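Local coordinates for protein iron transport multicopper oxidase FET3 (Saccharomyces cerevisiae, PDB 1ZPU) that oxidises ferrous to ferric iron with molecular oxygen for high-affinity iron uptake, using four copper ions, and also has cuprous oxidase activity, at residues V232-T237 / R436-V441; V99-Y104 / V212-G217. One frame throughout, in Å; residues are numbered along the deposited sequence.

Contact 1: residues V232-T237 / R436-V441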
loop_
_atom_site.group_PDB
_atom_site.type_symbol
_atom_site.label_atom_id
_atom_site.label_comp_id
_atom_site.label_asym_id
_atom_site.label_seq_id
_atom_site.Cartn_x
_atom_site.Cartn_y
_atom_site.Cartn_z
ATOM N N VAL A 232 -5.729 -1.429 -4.321
ATOM C CA VAL A 232 -5.473 -1.589 -2.887
ATOM C C VAL A 232 -4.480 -0.527 -2.469
ATOM O O VAL A 232 -3.629 -0.137 -3.265
ATOM C CB VAL A 232 -4.974 -2.975 -2.514
ATOM C CG1 VAL A 232 -6.006 -3.995 -2.880
ATOM C CG2 VAL A 232 -3.665 -3.281 -3.178
ATOM N N ALA A 233 -4.637 -0.028 -1.246
ATOM C CA ALA A 233 -3.706 0.918 -0.645
ATOM C C ALA A 233 -3.960 2.367 -1.024
ATOM O O ALA A 233 -3.472 3.264 -0.363
ATOM C CB ALA A 233 -2.255 0.532 -0.954
ATOM N N GLN A 234 -4.705 2.615 -2.093
ATOM C CA GLN A 234 -4.975 4.011 -2.419
ATOM C C GLN A 234 -6.212 4.588 -1.748
ATOM O O GLN A 234 -7.090 3.843 -1.317
ATOM C CB GLN A 234 -4.869 4.353 -3.919
ATOM C CG GLN A 234 -5.598 3.517 -4.944
ATOM C CD GLN A 234 -5.084 3.797 -6.386
ATOM O OE1 GLN A 234 -3.895 4.107 -6.602
ATOM N NE2 GLN A 234 -5.990 3.695 -7.374
ATOM N N ARG A 235 -6.238 5.912 -1.613
ATOM C CA ARG A 235 -7.325 6.618 -0.961
ATOM C C ARG A 235 -7.857 7.669 -1.911
ATOM O O ARG A 235 -7.083 8.455 -2.457
ATOM C CB ARG A 235 -6.819 7.305 0.308
ATOM C CG ARG A 235 -6.407 6.368 1.407
ATOM C CD ARG A 235 -4.990 5.830 1.224
ATOM N NE ARG A 235 -3.985 6.814 1.606
ATOM C CZ ARG A 235 -2.767 6.909 1.080
ATOM N NH1 ARG A 235 -2.376 6.080 0.126
ATOM N NH2 ARG A 235 -1.939 7.859 1.499
ATOM N N TYR A 236 -9.167 7.675 -2.137
ATOM C CA TYR A 236 -9.815 8.824 -2.760
ATOM C C TYR A 236 -10.704 9.418 -1.706
ATOM O O TYR A 236 -11.521 8.719 -1.129
ATOM C CB TYR A 236 -10.650 8.457 -4.000
ATOM C CG TYR A 236 -9.862 8.064 -5.230
ATOM C CD1 TYR A 236 -9.848 8.860 -6.377
ATOM C CD2 TYR A 236 -9.129 6.876 -5.247
ATOM C CE1 TYR A 236 -9.096 8.471 -7.511
ATOM C CE2 TYR A 236 -8.393 6.480 -6.350
ATOM C CZ TYR A 236 -8.372 7.269 -7.472
ATOM O OH TYR A 236 -7.619 6.809 -8.522
ATOM N N THR A 237 -10.517 10.701 -1.432
ATOM C CA THR A 237 -11.449 11.457 -0.603
ATOM C C THR A 237 -12.354 12.287 -1.514
ATOM O O THR A 237 -11.897 12.953 -2.450
ATOM C CB THR A 237 -10.731 12.367 0.402
ATOM O OG1 THR A 237 -9.825 11.590 1.194
ATOM C CG2 THR A 237 -11.741 13.047 1.311
ATOM N N ARG A 436 0.926 11.122 -5.892
ATOM C CA ARG A 436 0.358 10.174 -4.946
ATOM C C ARG A 436 1.415 9.170 -4.493
ATOM O O ARG A 436 2.578 9.281 -4.896
ATOM C CB ARG A 436 -0.863 9.472 -5.540
ATOM C CG ARG A 436 -0.635 8.584 -6.781
ATOM C CD ARG A 436 -1.975 8.063 -7.326
ATOM N NE ARG A 436 -2.877 7.754 -6.223
ATOM C CZ ARG A 436 -4.183 7.560 -6.328
ATOM N NH1 ARG A 436 -4.786 7.638 -7.501
ATOM N NH2 ARG A 436 -4.890 7.281 -5.246
ATOM N N ASP A 437 1.021 8.202 -3.659
ATOM C CA ASP A 437 1.977 7.220 -3.153
ATOM C C ASP A 437 1.760 5.822 -3.720
ATOM O O ASP A 437 2.580 4.930 -3.527
ATOM C CB ASP A 437 2.040 7.221 -1.618
ATOM C CG ASP A 437 0.730 6.808 -0.969
ATOM O OD1 ASP A 437 0.287 7.560 -0.071
ATOM O OD2 ASP A 437 0.159 5.744 -1.338
ATOM N N THR A 438 0.661 5.634 -4.436
ATOM C CA THR A 438 0.335 4.319 -4.952
ATOM C C THR A 438 -0.309 4.495 -6.319
ATOM O O THR A 438 -1.243 5.268 -6.473
ATOM C CB THR A 438 -0.581 3.556 -3.960
ATOM O OG1 THR A 438 0.003 3.605 -2.643
ATOM C CG2 THR A 438 -0.790 2.106 -4.382
ATOM N N LEU A 439 0.219 3.763 -7.297
ATOM C CA LEU A 439 -0.102 3.945 -8.702
ATOM C C LEU A 439 -0.077 2.598 -9.400
ATOM O O LEU A 439 0.824 1.819 -9.172
ATOM C CB LEU A 439 0.937 4.866 -9.349
ATOM C CG LEU A 439 0.814 5.195 -10.838
ATOM C CD1 LEU A 439 -0.162 6.355 -11.079
ATOM C CD2 LEU A 439 2.185 5.488 -11.443
ATOM N N TYR A 440 -1.061 2.333 -10.255
ATOM C CA TYR A 440 -1.097 1.092 -11.014
ATOM C C TYR A 440 -0.488 1.221 -12.420
ATOM O O TYR A 440 -0.673 2.238 -13.089
ATOM C CB TYR A 440 -2.532 0.530 -11.096
ATOM C CG TYR A 440 -3.556 1.333 -11.904
ATOM C CD1 TYR A 440 -3.590 1.261 -13.293
ATOM C CD2 TYR A 440 -4.507 2.122 -11.274
ATOM C CE1 TYR A 440 -4.527 1.979 -14.036
ATOM C CE2 TYR A 440 -5.449 2.823 -11.991
ATOM C CZ TYR A 440 -5.457 2.756 -13.379
ATOM O OH TYR A 440 -6.392 3.455 -14.124
ATOM N N VAL A 441 0.248 0.192 -12.844
ATOM C CA VAL A 441 0.516 -0.041 -14.263
ATOM C C VAL A 441 -0.614 -0.853 -14.842
ATOM O O VAL A 441 -1.123 -1.779 -14.191
ATOM C CB VAL A 441 1.735 -0.931 -14.540
ATOM C CG1 VAL A 441 2.763 -0.197 -15.379
ATOM C CG2 VAL A 441 2.293 -1.556 -13.270
#
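Where Q234 meets T438 the CA atoms are 5.9 Å apart; the two segments run 136° apart, and the hydrogen bonds between them come from side chains, not from backbone pairing. It is a buried seam between the second and third plastocyanin-like domains of a three-domain multicopper oxidase. Bends at chi2 and chi3 turn CD and NE of R235, and its guanidinium meets the D437 carboxylate end-on, the planes only 11° apart. NH2 of R235 reaches OD1 of D437 at 2.7 Å. NH1 of R235 reaches OD2 of D437 at 2.9 Å, both bonds on syn lone pairs, and also donates to O of A233 at 3.1 Å. An alanine in place of R235 would probably leave the D437 carboxylate without its charge partner and less firmly fixed beside H62, the type 3 copper ligand bonded to D437 OD2. The side-chain amide plane of Q234 stacks on one face of the R436 guanidinium, nearly parallel to it. That guanidinium forms a salt bridge with D299, and the Y236 ring stands at 66° to it. In the guanidinium plane, R436 NH1 donates to OH of Y236 at 3.1 Å.

Contact 2: residues V99-Y104 / V212-G217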
loop_
_atom_site.group_PDB
_atom_site.type_symbol
_atom_site.label_atom_id
_atom_site.label_comp_id
_atom_site.label_asym_id
_atom_site.label_seq_id
_atom_site.Cartn_x
_atom_site.Cartn_y
_atom_site.Cartn_z
ATOM N N VAL A 99 -0.698 15.396 5.690
ATOM C CA VAL A 99 -2.056 15.785 6.002
ATOM C C VAL A 99 -2.999 14.888 5.208
ATOM O O VAL A 99 -2.676 14.473 4.094
ATOM C CB VAL A 99 -2.277 17.274 5.671
ATOM C CG1 VAL A 99 -3.729 17.567 5.280
ATOM C CG2 VAL A 99 -1.900 18.103 6.850
ATOM N N GLY A 100 -4.150 14.562 5.785
ATOM C CA GLY A 100 -5.192 13.896 5.025
ATOM C C GLY A 100 -5.438 12.461 5.411
ATOM O O GLY A 100 -5.355 12.100 6.590
ATOM N N THR A 101 -5.744 11.642 4.408
ATOM C CA THR A 101 -6.211 10.280 4.653
ATOM C C THR A 101 -5.116 9.237 4.481
ATOM O O THR A 101 -4.545 9.096 3.398
ATOM C CB THR A 101 -7.438 9.948 3.771
ATOM O OG1 THR A 101 -8.366 11.050 3.826
ATOM C CG2 THR A 101 -8.118 8.662 4.260
ATOM N N TYR A 102 -4.817 8.523 5.566
ATOM C CA TYR A 102 -3.830 7.445 5.514
ATOM C C TYR A 102 -4.382 6.209 6.194
ATOM O O TYR A 102 -5.505 6.208 6.674
ATOM C CB TYR A 102 -2.497 7.886 6.148
ATOM C CG TYR A 102 -1.958 9.143 5.522
ATOM C CD1 TYR A 102 -2.460 10.388 5.883
ATOM C CD2 TYR A 102 -0.985 9.084 4.546
ATOM C CE1 TYR A 102 -2.004 11.529 5.303
ATOM C CE2 TYR A 102 -0.512 10.230 3.953
ATOM C CZ TYR A 102 -1.032 11.450 4.332
ATOM O OH TYR A 102 -0.575 12.603 3.748
ATOM N N TRP A 103 -3.592 5.147 6.212
ATOM C CA TRP A 103 -3.930 3.957 6.970
ATOM C C TRP A 103 -2.687 3.238 7.475
ATOM O O TRP A 103 -1.556 3.514 7.053
ATOM C CB TRP A 103 -4.814 2.999 6.163
ATOM C CG TRP A 103 -4.217 2.441 4.886
ATOM C CD1 TRP A 103 -3.775 3.153 3.819
ATOM C CD2 TRP A 103 -4.073 1.057 4.528
ATOM N NE1 TRP A 103 -3.327 2.313 2.839
ATOM C CE2 TRP A 103 -3.501 1.018 3.244
ATOM C CE3 TRP A 103 -4.361 -0.148 5.173
ATOM C CZ2 TRP A 103 -3.205 -0.176 2.588
ATOM C CZ3 TRP A 103 -4.073 -1.339 4.521
ATOM C CH2 TRP A 103 -3.501 -1.345 3.242
ATOM N N TYR A 104 -2.905 2.322 8.406
ATOM C CA TYR A 104 -1.834 1.520 8.921
ATOM C C TYR A 104 -2.165 0.051 8.729
ATOM O O TYR A 104 -3.322 -0.353 8.825
ATOM C CB TYR A 104 -1.620 1.847 10.392
ATOM C CG TYR A 104 -2.711 1.383 11.322
ATOM C CD1 TYR A 104 -2.650 0.128 11.914
ATOM C CD2 TYR A 104 -3.785 2.214 11.641
ATOM C CE1 TYR A 104 -3.635 -0.296 12.784
ATOM C CE2 TYR A 104 -4.787 1.794 12.517
ATOM C CZ TYR A 104 -4.702 0.535 13.086
ATOM O OH TYR A 104 -5.671 0.099 13.968
ATOM N N VAL A 212 -14.005 14.542 -6.376
ATOM C CA VAL A 212 -12.731 14.108 -5.817
ATOM C C VAL A 212 -11.971 15.331 -5.337
ATOM O O VAL A 212 -11.773 16.279 -6.093
ATOM C CB VAL A 212 -11.918 13.222 -6.810
ATOM C CG1 VAL A 212 -10.572 12.872 -6.256
ATOM C CG2 VAL A 212 -12.671 11.951 -7.092
ATOM N N VAL A 213 -11.588 15.317 -4.061
ATOM C CA VAL A 213 -10.868 16.444 -3.455
ATOM C C VAL A 213 -9.514 16.076 -2.849
ATOM O O VAL A 213 -8.769 16.958 -2.439
ATOM C CB VAL A 213 -11.707 17.206 -2.410
ATOM C CG1 VAL A 213 -12.929 17.789 -3.056
ATOM C CG2 VAL A 213 -12.072 16.319 -1.242
ATOM N N GLU A 214 -9.194 14.786 -2.811
ATOM C CA GLU A 214 -7.902 14.338 -2.315
ATOM C C GLU A 214 -7.603 12.926 -2.813
ATOM O O GLU A 214 -8.492 12.063 -2.851
ATOM C CB GLU A 214 -7.883 14.375 -0.780
ATOM C CG GLU A 214 -6.526 14.055 -0.151
ATOM C CD GLU A 214 -6.627 13.131 1.079
ATOM O OE1 GLU A 214 -7.062 13.627 2.149
ATOM O OE2 GLU A 214 -6.263 11.923 0.975
ATOM N N ILE A 215 -6.354 12.690 -3.203
ATOM C CA ILE A 215 -5.864 11.316 -3.371
ATOM C C ILE A 215 -4.572 11.110 -2.579
ATOM O O ILE A 215 -3.696 11.978 -2.580
ATOM C CB ILE A 215 -5.659 10.922 -4.862
ATOM C CG1 ILE A 215 -4.692 11.881 -5.566
ATOM C CG2 ILE A 215 -6.994 10.829 -5.585
ATOM C CD1 ILE A 215 -4.168 11.359 -6.864
ATOM N N ASP A 216 -4.471 9.974 -1.894
ATOM C CA ASP A 216 -3.276 9.592 -1.127
ATOM C C ASP A 216 -2.669 10.750 -0.330
ATOM O O ASP A 216 -1.458 10.994 -0.413
ATOM C CB ASP A 216 -2.193 8.980 -2.044
ATOM C CG ASP A 216 -2.663 7.714 -2.782
ATOM O OD1 ASP A 216 -1.829 7.095 -3.492
ATOM O OD2 ASP A 216 -3.852 7.340 -2.666
ATOM N N GLY A 217 -3.497 11.481 0.413
ATOM C CA GLY A 217 -2.986 12.608 1.215
ATOM C C GLY A 217 -2.724 13.917 0.477
ATOM O O GLY A 217 -2.433 14.937 1.109
#
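E214 and T101 bring the second plastocyanin-like domain against the first, their side chains crossing obliquely. CG of E214 is anti to the backbone N (chi1 -174°), and a bend at chi2 places CD; the carboxylate oxygens then meet the start of strand 100-105. There the backbone N of T101 gives two weak hydrogen bonds, to OE1 of E214 at 3.3 Å and to OE2 at 3.5 Å. OG1 of T101 lies 3.3 Å from OE1 of E214 and is hydrogen-bonded to OG1 of T237, on the strand next to E214. V213 and E214 both face T237, forming a classic beta bulge just before the chain leaves the strand. Beyond it, the N of G217 turns back to OE2 of E214 at 2.9 Å, approaching from above the carboxylate plane. Y102 comes from the other segment with its hydroxyl foremost: OH lies 3.5 Å from CA of G217 and bonds O of V99 at 2.8 Å, above that carbonyl's plane. A CB on G217 would clash with this hydroxyl. CA of G100 lies 3.4 Å from OE1 of E214, on the side where a CB would clash with it. The buried carboxylate of E214 is thus met here by neutral backbone N-H groups, two of its bonds weak, so it would probably hold a proton more readily than a carboxylate in water.

The centres of contacts 1 and 2 lie about 9 Å apart; one segment of each lies on neighbouring antiparallel strands, 235-241 and 210-215, of one sheet in the second plastocyanin-like domain. Along the chain they come in series: contact 2 closes at G217 before contact 1 opens at V232. Contact 2 faces the first domain and contact 1 the third, so this part of the middle domain touches both other domains. The two are also wired together directly, with D216 in salt bridge to R436 and accepting from the backbone of R235 and D437, and with T101 O accepting from R235 NE. Copper ligands H62 and H395 lie close by, placing this three-domain junction beside the trinuclear copper cluster.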